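PDB 2ZOU: spondin-1 from Homo sapiens, which is a secreted extracellular-matrix glycoprotein that probably acts in cell adhesion, here represented by its beta-sandwich reeler domain. Local coordinates for residues L58-R62 with D72-F77; G118-A124 with L140-E146; Y21-S25 with A48-F53. The contacts are given in a common frame with arbitrary orientation. Numbering follows the deposited sequence.

Contact 1: L58-R62 with D72-F77; sequences LIALR and DHAGTF. With EDO (1,2-ethanediol), chain C.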
ATOM      1  N   LEU A  58       0.403  -3.172   3.329  1.00 11.16           N
ATOM      2  CA  LEU A  58       0.569  -2.269   2.215  1.00 10.88           C
ATOM      3  C   LEU A  58       1.943  -2.467   1.573  1.00 10.44           C
ATOM      4  O   LEU A  58       2.959  -2.438   2.278  1.00 10.35           O
ATOM      5  CB  LEU A  58       0.400  -0.824   2.706  1.00 11.48           C
ATOM      6  CG  LEU A  58       0.822   0.293   1.760  1.00 12.21           C
ATOM      7  CD1 LEU A  58      -0.030   0.286   0.517  1.00 13.18           C
ATOM      8  CD2 LEU A  58       0.765   1.643   2.443  1.00 12.89           C
ATOM      9  N   ILE A  59       1.962  -2.662   0.245  1.00  9.93           N
ATOM     10  CA  ILE A  59       3.220  -2.850  -0.512  1.00 10.43           C
ATOM     11  C   ILE A  59       3.231  -2.018  -1.787  1.00 10.62           C
ATOM     12  O   ILE A  59       2.198  -1.503  -2.212  1.00 10.99           O
ATOM     13  CB  ILE A  59       3.487  -4.353  -0.828  1.00 10.51           C
ATOM     14  CG1 ILE A  59       2.337  -4.935  -1.657  1.00 11.65           C
ATOM     15  CG2 ILE A  59       3.720  -5.119   0.473  1.00 10.71           C
ATOM     16  CD1 ILE A  59       2.546  -6.394  -2.056  1.00 12.31           C
ATOM     17  N   ALA A  60       4.421  -1.852  -2.368  1.00 10.09           N
ATOM     18  CA  ALA A  60       4.581  -1.195  -3.660  1.00 10.26           C
ATOM     19  C   ALA A  60       5.445  -2.098  -4.528  1.00 10.51           C
ATOM     20  O   ALA A  60       6.597  -2.351  -4.176  1.00 10.76           O
ATOM     21  CB  ALA A  60       5.256   0.148  -3.479  1.00 10.84           C
ATOM     22  N   LEU A  61       4.892  -2.571  -5.642  1.00 10.33           N
ATOM     23  CA  LEU A  61       5.558  -3.562  -6.500  1.00 10.17           C
ATOM     24  C   LEU A  61       5.776  -3.032  -7.890  1.00 10.27           C
ATOM     25  O   LEU A  61       4.915  -2.349  -8.446  1.00 10.84           O
ATOM     26  CB  LEU A  61       4.704  -4.822  -6.611  1.00 11.09           C
ATOM     27  CG  LEU A  61       4.427  -5.587  -5.321  1.00 10.69           C
ATOM     28  CD1 LEU A  61       3.610  -6.850  -5.630  1.00 13.62           C
ATOM     29  CD2 LEU A  61       5.740  -5.956  -4.621  1.00 14.25           C
ATOM     30  N   ARG A  62       6.904  -3.391  -8.501  1.00  9.76           N
ATOM     31  CA  ARG A  62       7.026  -3.222  -9.926  1.00 10.64           C
ATOM     32  C   ARG A  62       5.894  -4.017 -10.557  1.00 10.88           C
ATOM     33  O   ARG A  62       5.590  -5.129 -10.105  1.00 11.67           O
ATOM     34  CB  ARG A  62       8.380  -3.762 -10.388  1.00 10.48           C
ATOM     35  CG  ARG A  62       9.549  -2.931  -9.867  1.00 12.01           C
ATOM     36  CD  ARG A  62      10.812  -3.292 -10.619  1.00 15.50           C
ATOM     37  NE  ARG A  62      11.995  -2.660 -10.048  1.00 18.74           N
ATOM     38  CZ  ARG A  62      13.069  -2.320 -10.758  1.00 20.08           C
ATOM     39  NH1 ARG A  62      13.097  -2.525 -12.068  1.00 22.38           N
ATOM     40  NH2 ARG A  62      14.110  -1.758 -10.160  1.00 22.29           N
ATOM     41  N   ASP A  72      11.554  -6.842  -6.453  1.00 11.12           N
ATOM     42  CA  ASP A  72      10.179  -6.582  -6.903  1.00 11.14           C
ATOM     43  C   ASP A  72       9.578  -5.346  -6.252  1.00 10.87           C
ATOM     44  O   ASP A  72       8.657  -4.747  -6.794  1.00 10.98           O
ATOM     45  CB  ASP A  72       9.249  -7.734  -6.533  1.00 10.37           C
ATOM     46  CG  ASP A  72       9.587  -9.036  -7.228  1.00 13.31           C
ATOM     47  OD1 ASP A  72      10.377  -9.046  -8.200  1.00 15.46           O
ATOM     48  OD2 ASP A  72       9.048 -10.071  -6.780  1.00 16.42           O
ATOM     49  N   HIS A  73      10.073  -4.999  -5.071  1.00 10.29           N
ATOM     50  CA  HIS A  73       9.514  -3.903  -4.293  1.00 10.50           C
ATOM     51  C   HIS A  73      10.127  -2.575  -4.697  1.00 11.24           C
ATOM     52  O   HIS A  73      11.343  -2.437  -4.769  1.00 12.27           O
ATOM     53  CB  HIS A  73       9.701  -4.212  -2.812  1.00 10.70           C
ATOM     54  CG  HIS A  73       8.832  -5.332  -2.338  1.00  9.78           C
ATOM     55  ND1 HIS A  73       9.142  -6.665  -2.519  1.00 13.62           N
ATOM     56  CD2 HIS A  73       7.631  -5.302  -1.716  1.00  9.27           C
ATOM     57  CE1 HIS A  73       8.166  -7.406  -2.017  1.00 11.10           C
ATOM     58  NE2 HIS A  73       7.241  -6.603  -1.525  1.00 13.77           N
ATOM     59  N   ALA A  74       9.266  -1.607  -4.994  1.00 10.95           N
ATOM     60  CA  ALA A  74       9.680  -0.346  -5.595  1.00 11.81           C
ATOM     61  C   ALA A  74       9.496   0.818  -4.624  1.00 11.59           C
ATOM     62  O   ALA A  74       8.502   0.872  -3.886  1.00 11.81           O
ATOM     63  CB  ALA A  74       8.861  -0.098  -6.846  1.00 12.38           C
ATOM     64  N   GLY A  75      10.459   1.732  -4.621  1.00 11.84           N
ATOM     65  CA  GLY A  75      10.384   2.931  -3.788  1.00 12.01           C
ATOM     66  C   GLY A  75      10.666   2.622  -2.334  1.00 12.60           C
ATOM     67  O   GLY A  75      11.065   1.501  -1.994  1.00 13.67           O
ATOM     68  N   THR A  76      10.428   3.618  -1.485  1.00 11.95           N
ATOM     69  CA  THR A  76      10.731   3.552  -0.066  1.00 12.84           C
ATOM     70  C   THR A  76       9.543   4.116   0.710  1.00 12.34           C
ATOM     71  O   THR A  76       9.153   5.270   0.527  1.00 13.34           O
ATOM     72  CB  THR A  76      11.985   4.411   0.257  1.00 12.76           C
ATOM     73  OG1 THR A  76      13.121   3.787  -0.324  1.00 16.50           O
ATOM     74  CG2 THR A  76      12.219   4.567   1.776  1.00 13.87           C
ATOM     75  N   PHE A  77       8.950   3.299   1.567  1.00 11.78           N
ATOM     76  CA  PHE A  77       7.977   3.816   2.507  1.00 11.28           C
ATOM     77  C   PHE A  77       8.651   4.510   3.683  1.00 11.32           C
ATOM     78  O   PHE A  77       9.740   4.120   4.116  1.00 10.54           O
ATOM     79  CB  PHE A  77       7.067   2.717   3.023  1.00 11.59           C
ATOM     80  CG  PHE A  77       6.130   2.178   1.995  1.00 11.12           C
ATOM     81  CD1 PHE A  77       4.998   2.898   1.598  1.00 10.44           C
ATOM     82  CD2 PHE A  77       6.354   0.921   1.442  1.00 12.08           C
ATOM     83  CE1 PHE A  77       4.104   2.375   0.649  1.00 11.84           C
ATOM     84  CE2 PHE A  77       5.472   0.395   0.493  1.00 12.81           C
ATOM     85  CZ  PHE A  77       4.353   1.108   0.096  1.00 12.40           C
TER
HETATM   86  C1  EDO C   2       7.592 -12.327  -9.313  1.00 25.25           C
HETATM   87  O1  EDO C   2       7.085 -12.053 -10.618  1.00 24.83           O
HETATM   88  C2  EDO C   2       9.021 -11.837  -9.218  1.00 25.24           C
HETATM   89  O2  EDO C   2       9.625 -12.339  -8.030  1.00 26.87           O
HETATM   90  O   HOH W   1      12.646  -2.382  -7.311  1.00 33.18           O

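Contact 2: G118-A124 with L140-E146; sequences GCVILKA and LTKKLCE. With EDO (1,2-ethanediol), chain F.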
ATOM      1  N   GLY A 118       9.913   1.907 -13.992  1.00 12.43           N
ATOM      2  CA  GLY A 118       8.682   1.528 -14.665  1.00 12.30           C
ATOM      3  C   GLY A 118       7.445   1.673 -13.791  1.00 12.19           C
ATOM      4  O   GLY A 118       7.462   2.282 -12.711  1.00 12.01           O
ATOM      5  N   CYS A 119       6.355   1.103 -14.275  1.00 12.71           N
ATOM      6  CA  CYS A 119       5.075   1.211 -13.586  1.00 12.94           C
ATOM      7  C   CYS A 119       5.129   0.522 -12.241  1.00 12.18           C
ATOM      8  O   CYS A 119       5.650  -0.582 -12.123  1.00 11.85           O
ATOM      9  CB  CYS A 119       3.950   0.613 -14.430  1.00 13.99           C
ATOM     10  SG  CYS A 119       3.608   1.553 -15.934  1.00 20.04           S
ATOM     11  N   VAL A 120       4.566   1.188 -11.235  1.00 11.22           N
ATOM     12  CA  VAL A 120       4.521   0.669  -9.876  1.00 11.31           C
ATOM     13  C   VAL A 120       3.051   0.455  -9.461  1.00 10.85           C
ATOM     14  O   VAL A 120       2.179   1.258  -9.787  1.00 12.00           O
ATOM     15  CB  VAL A 120       5.202   1.644  -8.896  1.00 11.70           C
ATOM     16  CG1 VAL A 120       4.956   1.231  -7.450  1.00 13.21           C
ATOM     17  CG2 VAL A 120       6.689   1.736  -9.199  1.00 11.84           C
ATOM     18  N   ILE A 121       2.799  -0.647  -8.761  1.00 10.30           N
ATOM     19  CA  ILE A 121       1.470  -0.946  -8.227  1.00 10.63           C
ATOM     20  C   ILE A 121       1.502  -0.872  -6.718  1.00 11.49           C
ATOM     21  O   ILE A 121       2.173  -1.677  -6.055  1.00 11.36           O
ATOM     22  CB  ILE A 121       0.977  -2.365  -8.623  1.00 10.72           C
ATOM     23  CG1 ILE A 121       1.222  -2.678 -10.109  1.00 12.34           C
ATOM     24  CG2 ILE A 121      -0.497  -2.518  -8.252  1.00 11.75           C
ATOM     25  CD1 ILE A 121       0.409  -1.836 -11.095  1.00 13.96           C
ATOM     26  N   LEU A 122       0.777   0.106  -6.175  1.00 11.93           N
ATOM     27  CA  LEU A 122       0.571   0.210  -4.746  1.00 12.84           C
ATOM     28  C   LEU A 122      -0.627  -0.643  -4.429  1.00 12.88           C
ATOM     29  O   LEU A 122      -1.662  -0.470  -5.065  1.00 13.98           O
ATOM     30  CB  LEU A 122       0.275   1.663  -4.352  1.00 13.59           C
ATOM     31  CG  LEU A 122       1.391   2.672  -4.651  1.00 15.19           C
ATOM     32  CD1 LEU A 122       0.900   4.096  -4.436  1.00 18.07           C
ATOM     33  CD2 LEU A 122       2.559   2.391  -3.747  1.00 17.52           C
ATOM     34  N   LYS A 123      -0.496  -1.534  -3.454  1.00 11.99           N
ATOM     35  CA  LYS A 123      -1.530  -2.536  -3.164  1.00 13.71           C
ATOM     36  C   LYS A 123      -1.700  -2.761  -1.673  1.00 12.72           C
ATOM     37  O   LYS A 123      -0.727  -2.835  -0.932  1.00 12.12           O
ATOM     38  CB  LYS A 123      -1.152  -3.886  -3.784  1.00 15.18           C
ATOM     39  CG  LYS A 123      -1.523  -4.094  -5.228  1.00 19.84           C
ATOM     40  CD  LYS A 123      -0.699  -5.216  -5.832  1.00 22.99           C
ATOM     41  CE  LYS A 123      -1.146  -6.575  -5.371  1.00 24.13           C
ATOM     42  NZ  LYS A 123      -0.524  -7.624  -6.241  1.00 24.59           N
ATOM     43  N   ALA A 124      -2.945  -2.914  -1.235  1.00 11.81           N
ATOM     44  CA  ALA A 124      -3.224  -3.180   0.158  1.00 11.21           C
ATOM     45  C   ALA A 124      -4.185  -4.336   0.341  1.00 11.44           C
ATOM     46  O   ALA A 124      -4.990  -4.645  -0.532  1.00 11.66           O
ATOM     47  CB  ALA A 124      -3.771  -1.941   0.826  1.00 11.61           C
ATOM     48  N   LEU A 140      -8.392  -1.090  -3.605  1.00 10.70           N
ATOM     49  CA  LEU A 140      -7.181  -1.138  -2.780  1.00 11.13           C
ATOM     50  C   LEU A 140      -5.910  -1.296  -3.614  1.00 12.22           C
ATOM     51  O   LEU A 140      -4.881  -1.709  -3.109  1.00 12.47           O
ATOM     52  CB  LEU A 140      -7.296  -2.255  -1.738  1.00 11.80           C
ATOM     53  CG  LEU A 140      -8.193  -1.922  -0.533  1.00 12.64           C
ATOM     54  CD1 LEU A 140      -8.262  -3.131   0.386  1.00 14.49           C
ATOM     55  CD2 LEU A 140      -7.705  -0.729   0.232  1.00 14.24           C
ATOM     56  N   THR A 141      -5.984  -0.939  -4.889  1.00 12.14           N
ATOM     57  CA  THR A 141      -4.845  -1.059  -5.803  1.00 12.70           C
ATOM     58  C   THR A 141      -4.743   0.196  -6.656  1.00 13.23           C
ATOM     59  O   THR A 141      -5.741   0.651  -7.233  1.00 14.24           O
ATOM     60  CB  THR A 141      -5.007  -2.309  -6.683  1.00 12.92           C
ATOM     61  OG1 THR A 141      -5.184  -3.443  -5.830  1.00 13.82           O
ATOM     62  CG2 THR A 141      -3.805  -2.533  -7.637  1.00 15.20           C
ATOM     63  N   LYS A 142      -3.541   0.767  -6.734  1.00 13.62           N
ATOM     64  CA  LYS A 142      -3.328   1.953  -7.560  1.00 14.35           C
ATOM     65  C   LYS A 142      -2.046   1.823  -8.355  1.00 14.49           C
ATOM     66  O   LYS A 142      -0.995   1.541  -7.799  1.00 14.36           O
ATOM     67  CB  LYS A 142      -3.289   3.233  -6.711  1.00 15.78           C
ATOM     68  CG  LYS A 142      -3.132   4.520  -7.527  1.00 18.26           C
ATOM     69  CD  LYS A 142      -4.327   4.840  -8.414  1.00 22.83           C
ATOM     70  CE  LYS A 142      -4.083   6.076  -9.303  1.00 23.79           C
ATOM     71  NZ  LYS A 142      -3.420   5.780 -10.618  1.00 22.72           N
ATOM     72  N   LYS A 143      -2.164   2.025  -9.661  1.00 14.67           N
ATOM     73  CA  LYS A 143      -1.029   1.970 -10.568  1.00 15.34           C
ATOM     74  C   LYS A 143      -0.516   3.375 -10.821  1.00 15.03           C
ATOM     75  O   LYS A 143      -1.300   4.272 -11.143  1.00 15.35           O
ATOM     76  CB  LYS A 143      -1.459   1.325 -11.889  1.00 14.98           C
ATOM     77  CG  LYS A 143      -0.375   1.308 -12.966  1.00 16.39           C
ATOM     78  CD  LYS A 143      -0.929   0.993 -14.352  1.00 18.22           C
ATOM     79  CE  LYS A 143      -1.440  -0.425 -14.470  1.00 22.08           C
ATOM     80  NZ  LYS A 143      -1.308  -0.889 -15.889  1.00 22.95           N
ATOM     81  N   LEU A 144       0.794   3.562 -10.664  1.00 13.85           N
ATOM     82  CA  LEU A 144       1.463   4.809 -11.039  1.00 14.36           C
ATOM     83  C   LEU A 144       2.647   4.520 -11.931  1.00 14.11           C
ATOM     84  O   LEU A 144       3.533   3.741 -11.564  1.00 13.63           O
ATOM     85  CB  LEU A 144       1.974   5.583  -9.821  1.00 15.44           C
ATOM     86  CG  LEU A 144       0.982   6.340  -8.941  1.00 16.43           C
ATOM     87  CD1 LEU A 144       1.710   6.869  -7.723  1.00 17.82           C
ATOM     88  CD2 LEU A 144       0.283   7.479  -9.686  1.00 17.10           C
ATOM     89  N   CYS A 145       2.665   5.166 -13.087  1.00 14.93           N
ATOM     90  CA  CYS A 145       3.774   4.989 -14.007  1.00 15.92           C
ATOM     91  C   CYS A 145       4.630   6.246 -14.036  1.00 15.52           C
ATOM     92  O   CYS A 145       4.305   7.237 -13.388  1.00 14.15           O
ATOM     93  CB  CYS A 145       3.252   4.597 -15.391  1.00 16.89           C
ATOM     94  SG  CYS A 145       2.298   3.026 -15.338  1.00 22.55           S
ATOM     95  N   GLU A 146       5.749   6.199 -14.745  1.00 15.33           N
ATOM     96  CA  GLU A 146       6.533   7.400 -15.009  1.00 16.40           C
ATOM     97  C   GLU A 146       5.839   8.253 -16.085  1.00 17.49           C
ATOM     98  O   GLU A 146       4.942   7.772 -16.775  1.00 18.02           O
ATOM     99  CB  GLU A 146       7.945   7.007 -15.476  1.00 16.26           C
ATOM    100  CG  GLU A 146       8.684   6.059 -14.523  1.00 15.50           C
ATOM    101  CD  GLU A 146      10.054   5.634 -15.046  1.00 15.85           C
ATOM    102  OE1 GLU A 146      10.940   6.504 -15.215  1.00 13.92           O
ATOM    103  OE2 GLU A 146      10.250   4.423 -15.285  1.00 16.19           O
TER
HETATM  104  C1  EDO F   6      -8.042  -5.426  -2.890  1.00 31.59           C
HETATM  105  O1  EDO F   6      -7.210  -5.764  -1.778  1.00 32.71           O
HETATM  106  C2  EDO F   6      -9.362  -6.176  -2.843  1.00 32.01           C
HETATM  107  O2  EDO F   6     -10.399  -5.367  -3.400  1.00 31.00           O
HETATM  108  O   HOH W   2      -4.759  -4.953  -3.384  1.00 13.62           O

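Contact 3: Y21-S25 with A48-F53; sequences YTEFS and APPSYF. With EDO (1,2-ethanediol), chain E.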
ATOM      1  N   TYR A  21     -14.600  -2.891  -6.539  1.00 18.79           N
ATOM      2  CA  TYR A  21     -14.562  -1.936  -5.467  1.00 17.36           C
ATOM      3  C   TYR A  21     -15.147  -2.468  -4.179  1.00 15.32           C
ATOM      4  O   TYR A  21     -16.198  -3.097  -4.164  1.00 14.24           O
ATOM      5  CB  TYR A  21     -15.181  -0.600  -5.896  0.65 18.29           C
ATOM      6  CG  TYR A  21     -14.202   0.273  -6.666  0.65 18.71           C
ATOM      7  CD1 TYR A  21     -14.207   1.659  -6.530  0.65 20.18           C
ATOM      8  CD2 TYR A  21     -13.253  -0.297  -7.515  0.65 19.88           C
ATOM      9  CE1 TYR A  21     -13.290   2.451  -7.231  0.65 21.44           C
ATOM     10  CE2 TYR A  21     -12.340   0.478  -8.214  0.65 20.72           C
ATOM     11  CZ  TYR A  21     -12.367   1.849  -8.071  0.65 21.28           C
ATOM     12  OH  TYR A  21     -11.455   2.603  -8.774  0.65 21.92           O
ATOM     13  N   THR A  22     -14.433  -2.216  -3.089  1.00 12.83           N
ATOM     14  CA  THR A  22     -14.966  -2.449  -1.762  1.00 12.06           C
ATOM     15  C   THR A  22     -15.099  -1.075  -1.122  1.00 11.36           C
ATOM     16  O   THR A  22     -14.865  -0.055  -1.767  1.00 12.20           O
ATOM     17  CB  THR A  22     -14.060  -3.363  -0.908  1.00 11.89           C
ATOM     18  OG1 THR A  22     -12.855  -2.662  -0.549  1.00 11.86           O
ATOM     19  CG2 THR A  22     -13.710  -4.650  -1.660  1.00 12.50           C
ATOM     20  N   GLU A  23     -15.477  -1.038   0.150  1.00 11.20           N
ATOM     21  CA  GLU A  23     -15.581   0.244   0.833  1.00 11.88           C
ATOM     22  C   GLU A  23     -14.225   0.749   1.342  1.00 11.15           C
ATOM     23  O   GLU A  23     -14.150   1.813   1.971  1.00 11.96           O
ATOM     24  CB  GLU A  23     -16.581   0.163   1.984  1.00 12.27           C
ATOM     25  CG  GLU A  23     -16.058  -0.585   3.161  1.00 13.38           C
ATOM     26  CD  GLU A  23     -16.416  -2.055   3.161  1.00 15.00           C
ATOM     27  OE1 GLU A  23     -16.350  -2.718   2.093  1.00 15.52           O
ATOM     28  OE2 GLU A  23     -16.759  -2.564   4.253  1.00 16.31           O
ATOM     29  N   PHE A  24     -13.162  -0.006   1.072  1.00 10.44           N
ATOM     30  CA  PHE A  24     -11.827   0.390   1.503  1.00  9.52           C
ATOM     31  C   PHE A  24     -11.081   0.921   0.296  1.00 10.11           C
ATOM     32  O   PHE A  24     -11.099   0.305  -0.773  1.00 10.73           O
ATOM     33  CB  PHE A  24     -11.076  -0.804   2.091  1.00 10.51           C
ATOM     34  CG  PHE A  24     -11.749  -1.401   3.273  1.00  9.36           C
ATOM     35  CD1 PHE A  24     -11.565  -0.852   4.543  1.00 10.56           C
ATOM     36  CD2 PHE A  24     -12.600  -2.485   3.128  1.00 10.96           C
ATOM     37  CE1 PHE A  24     -12.212  -1.404   5.653  1.00 10.75           C
ATOM     38  CE2 PHE A  24     -13.259  -3.036   4.243  1.00  9.98           C
ATOM     39  CZ  PHE A  24     -13.052  -2.497   5.500  1.00 10.37           C
ATOM     40  N   SER A  25     -10.442   2.075   0.466  1.00 10.32           N
ATOM     41  CA  SER A  25      -9.789   2.760  -0.663  1.00 10.89           C
ATOM     42  C   SER A  25      -8.337   3.050  -0.378  1.00 10.78           C
ATOM     43  O   SER A  25      -8.021   3.578   0.684  1.00 11.39           O
ATOM     44  CB  SER A  25     -10.471   4.097  -0.939  0.65 12.01           C
ATOM     45  OG  SER A  25     -11.783   3.890  -1.403  0.65 13.44           O
ATOM     46  N   ALA A  48     -14.794   3.525   4.197  1.00 10.31           N
ATOM     47  CA  ALA A  48     -16.018   4.317   4.129  1.00 11.23           C
ATOM     48  C   ALA A  48     -16.921   3.963   5.316  1.00 11.65           C
ATOM     49  O   ALA A  48     -17.039   2.791   5.675  1.00  9.74           O
ATOM     50  CB  ALA A  48     -16.742   4.057   2.811  1.00 12.15           C
ATOM     51  N   PRO A  49     -17.582   4.961   5.933  1.00 12.37           N
ATOM     52  CA  PRO A  49     -18.435   4.638   7.072  1.00 12.35           C
ATOM     53  C   PRO A  49     -19.543   3.643   6.728  1.00 11.67           C
ATOM     54  O   PRO A  49     -20.084   3.676   5.625  1.00 12.00           O
ATOM     55  CB  PRO A  49     -19.014   6.001   7.493  1.00 12.98           C
ATOM     56  CG  PRO A  49     -18.790   6.883   6.336  1.00 14.36           C
ATOM     57  CD  PRO A  49     -17.565   6.405   5.645  1.00 13.14           C
ATOM     58  N   PRO A  50     -19.906   2.776   7.687  1.00 11.57           N
ATOM     59  CA  PRO A  50     -19.380   2.665   9.037  1.00 11.11           C
ATOM     60  C   PRO A  50     -18.286   1.606   9.190  1.00 10.68           C
ATOM     61  O   PRO A  50     -18.102   1.064  10.277  1.00 11.39           O
ATOM     62  CB  PRO A  50     -20.622   2.242   9.821  1.00 10.74           C
ATOM     63  CG  PRO A  50     -21.304   1.272   8.855  1.00 11.96           C
ATOM     64  CD  PRO A  50     -21.038   1.845   7.472  1.00 11.46           C
ATOM     65  N   SER A  51     -17.563   1.304   8.115  1.00  9.43           N
ATOM     66  CA  SER A  51     -16.533   0.272   8.174  1.00  9.17           C
ATOM     67  C   SER A  51     -15.256   0.730   8.880  1.00  9.11           C
ATOM     68  O   SER A  51     -15.033   1.930   9.120  1.00  9.45           O
ATOM     69  CB  SER A  51     -16.215  -0.259   6.771  1.00  7.83           C
ATOM     70  OG  SER A  51     -17.375  -0.842   6.176  1.00  9.85           O
ATOM     71  N   TYR A  52     -14.425  -0.250   9.206  1.00  8.84           N
ATOM     72  CA  TYR A  52     -13.141  -0.027   9.841  1.00  9.11           C
ATOM     73  C   TYR A  52     -12.269  -1.219   9.499  1.00  9.52           C
ATOM     74  O   TYR A  52     -12.760  -2.234   8.977  1.00 10.15           O
ATOM     75  CB  TYR A  52     -13.308   0.095  11.371  1.00  9.64           C
ATOM     76  CG  TYR A  52     -14.017  -1.092  11.969  1.00 10.44           C
ATOM     77  CD1 TYR A  52     -13.300  -2.238  12.344  1.00  9.87           C
ATOM     78  CD2 TYR A  52     -15.405  -1.097  12.120  1.00 11.41           C
ATOM     79  CE1 TYR A  52     -13.948  -3.352  12.864  1.00 11.62           C
ATOM     80  CE2 TYR A  52     -16.064  -2.214  12.642  1.00 12.23           C
ATOM     81  CZ  TYR A  52     -15.326  -3.331  13.009  1.00 10.69           C
ATOM     82  OH  TYR A  52     -15.947  -4.432  13.536  1.00 12.90           O
ATOM     83  N   PHE A  53     -10.981  -1.105   9.776  1.00 10.39           N
ATOM     84  CA  PHE A  53     -10.092  -2.254   9.676  1.00 10.73           C
ATOM     85  C   PHE A  53      -9.278  -2.383  10.959  1.00 11.05           C
ATOM     86  O   PHE A  53      -8.935  -1.392  11.600  1.00 11.49           O
ATOM     87  CB  PHE A  53      -9.216  -2.204   8.416  1.00 10.10           C
ATOM     88  CG  PHE A  53      -8.489  -0.907   8.219  1.00 10.11           C
ATOM     89  CD1 PHE A  53      -9.114   0.168   7.579  1.00  9.97           C
ATOM     90  CD2 PHE A  53      -7.175  -0.751   8.645  1.00 11.19           C
ATOM     91  CE1 PHE A  53      -8.437   1.373   7.370  1.00 10.20           C
ATOM     92  CE2 PHE A  53      -6.492   0.458   8.474  1.00 11.82           C
ATOM     93  CZ  PHE A  53      -7.116   1.516   7.803  1.00 11.08           C
TER
HETATM   94  C1  EDO E   5     -12.813   4.931   1.821  1.00 27.27           C
HETATM   95  O1  EDO E   5     -13.429   4.170   0.780  1.00 21.92           O
HETATM   96  C2  EDO E   5     -13.123   6.418   1.710  1.00 29.07           C
HETATM   97  O2  EDO E   5     -14.090   6.797   2.699  1.00 31.24           O

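Contact 1: L58-R62 with D72-F77
Two backbone hydrogen bonds join 58-62 to the chain that turns back beside it. Ala-74 N donates to Ala-60 O at 2.9 Å, and Arg-62 N donates to Asp-72 O at 2.8 Å. Both are nearly straight. They flank Leu-61 and His-73, which form a single beta bridge with CA atoms 4.5 Å apart. The same two carbonyls also take CA-H...O contacts: His-73 CA to Ala-60 O and Leu-61 CA to Asp-72 O, each 3.3 Å. A water extends the pairing. It accepts from Arg-62 NE (2.8 Å) and donates to His-73 O (2.9 Å). The carboxylate of Asp-72 is satisfied within its own loop, by a salt bridge to Arg-65 and a hydrogen bond from Lys-69 N. Asp-72 OD2 also lies 2.7 Å from O2 of an ethanediol, probably from the crystallisation liquor.

Apolar contacts fill the rest. Leu-61 CD2 sits over the His-73 ring face, 3.6 Å from its centroid, a CH-pi contact. The Phe-77 ring reaches Ala-60, with CZ 3.8 Å from CB, and Leu-58, with CE1 3.9 Å from CD2.

Past the bridge the chain crosses to the other sheet of the sandwich. Strand 76-79 is its edge and pairs with strand 105-111, whose Trp-110 meets Phe-77 and Ala-60 in the core. Strand 55-62 stays in the five-stranded sheet, between 95-97 and 120-127.

Contact 2: G118-A124 with L140-E146
A disulfide joins the two segments at one end of this antiparallel pair. Cys-119 SG and Cys-145 SG are 2.1 Å apart, with a chi3 of 109°, and the CA atoms come within 4.0 Å. The link lies next to the pair Val-120 and Leu-144. Beside it Gly-118 N donates to Glu-146 OE2 at 2.8 Å.

From there the ladder is regular. Val-120 with Leu-144 and Leu-122 with Lys-142 are hydrogen-bonded pairs, each residue's N 2.8 Å from its partner's O. Ile-121 with Lys-143 and Lys-123 with Thr-141 are non-hydrogen-bonded pairs. Ala-124 N adds a bond to Leu-140 O at 3.0 Å.

The faces differ. Val-120, Leu-122 and Leu-144 are buried between the sheets, where Leu-122 meets Leu-26 and Val-43. Lys-142 starts on this face, but its end leads away and its NZ donates to Lys-143 O (2.7 Å). On the other face Ile-121 CG2 touches Thr-141 CG2 at 3.4 Å. Lys-143 NZ makes a salt bridge to Glu-63, and Thr-141 OG1 bonds to Gln-135 O.

The disulfide closes the open end of the beta hairpin 120-127/131-144. The covalent bond keeps the two ends together, which should limit fraying there.

Contact 3: Y21-S25 with A48-F53
Glu-23 and Phe-24 carry this contact, and their side chains go different ways. Glu-23 has chi1 in the p well and a chi2 of -93°, between wells. This bent form carries the carboxylate to the loop, where Ser-51 OG donates to Glu-23 OE2 at 2.7 Å. Ser-51 takes the m rotamer, and its CA-to-CB bond points toward 21-25. The backbone adds a second link: Ala-48 N donates to Glu-23 O at 2.9 Å. CB of Glu-23 lies 4.0 Å from CB of Ala-48.

Phe-24, also m, starts sideways, but its ring ends near the loop. Phe-24 CE1 is 3.5 Å from Tyr-52 O, which lies near the ring plane. Phe-24 CE1 is also 4.0 Å from CD1 of Phe-53, at the edge of that ring. Phe-53 is p, and its CA-to-CB bond points toward 21-25. Tyr-52 is also p, but its CA-to-CB bond points away.

Each segment has its own turn. Thr-22, in the p rotamer, accepts from Phe-24 N at OG1 (3.1 Å), an ST turn. Ser-51 N donates to Ala-48 O at 2.9 Å, across Pro-49 and the cis peptide before Pro-50, a type VI beta turn. An ethanediol, probably from the crystallisation liquor, donates from O1 to Glu-23 O at 2.7 Å.

The loop follows strand 40-47 and leads to strand 55-62 in the other sheet. Phe-24 begins edge strand 24-28, which pairs with 40-47. Its ring and that of Phe-53 both touch Ile-126 of strand 120-127, and Phe-24 also meets Leu-140 of strand 131-144.

How the contacts relate
Contacts 1 and 2 are neighbours, with centres 9 Å apart. Strands 55-62 and 120-127 lie side by side in one sheet, where Leu-61 O is 2.7 Å from Ile-121 N and Ile-59 N is 2.9 Å from Lys-123 O, both probable hydrogen bonds. Ala-60 CB also packs on Leu-122 CD2 at 3.5 Å. Contact 3 is at the other end of the sandwich, its centre 23 Å from that of contact 1 and 20 Å from that of contact 2. It still touches contact 2, with Leu-140 CG 3.7 Å from Phe-24 O. Contacts 1 and 3 each include a chain passage between the two sheets, on opposite sides of the domain centre.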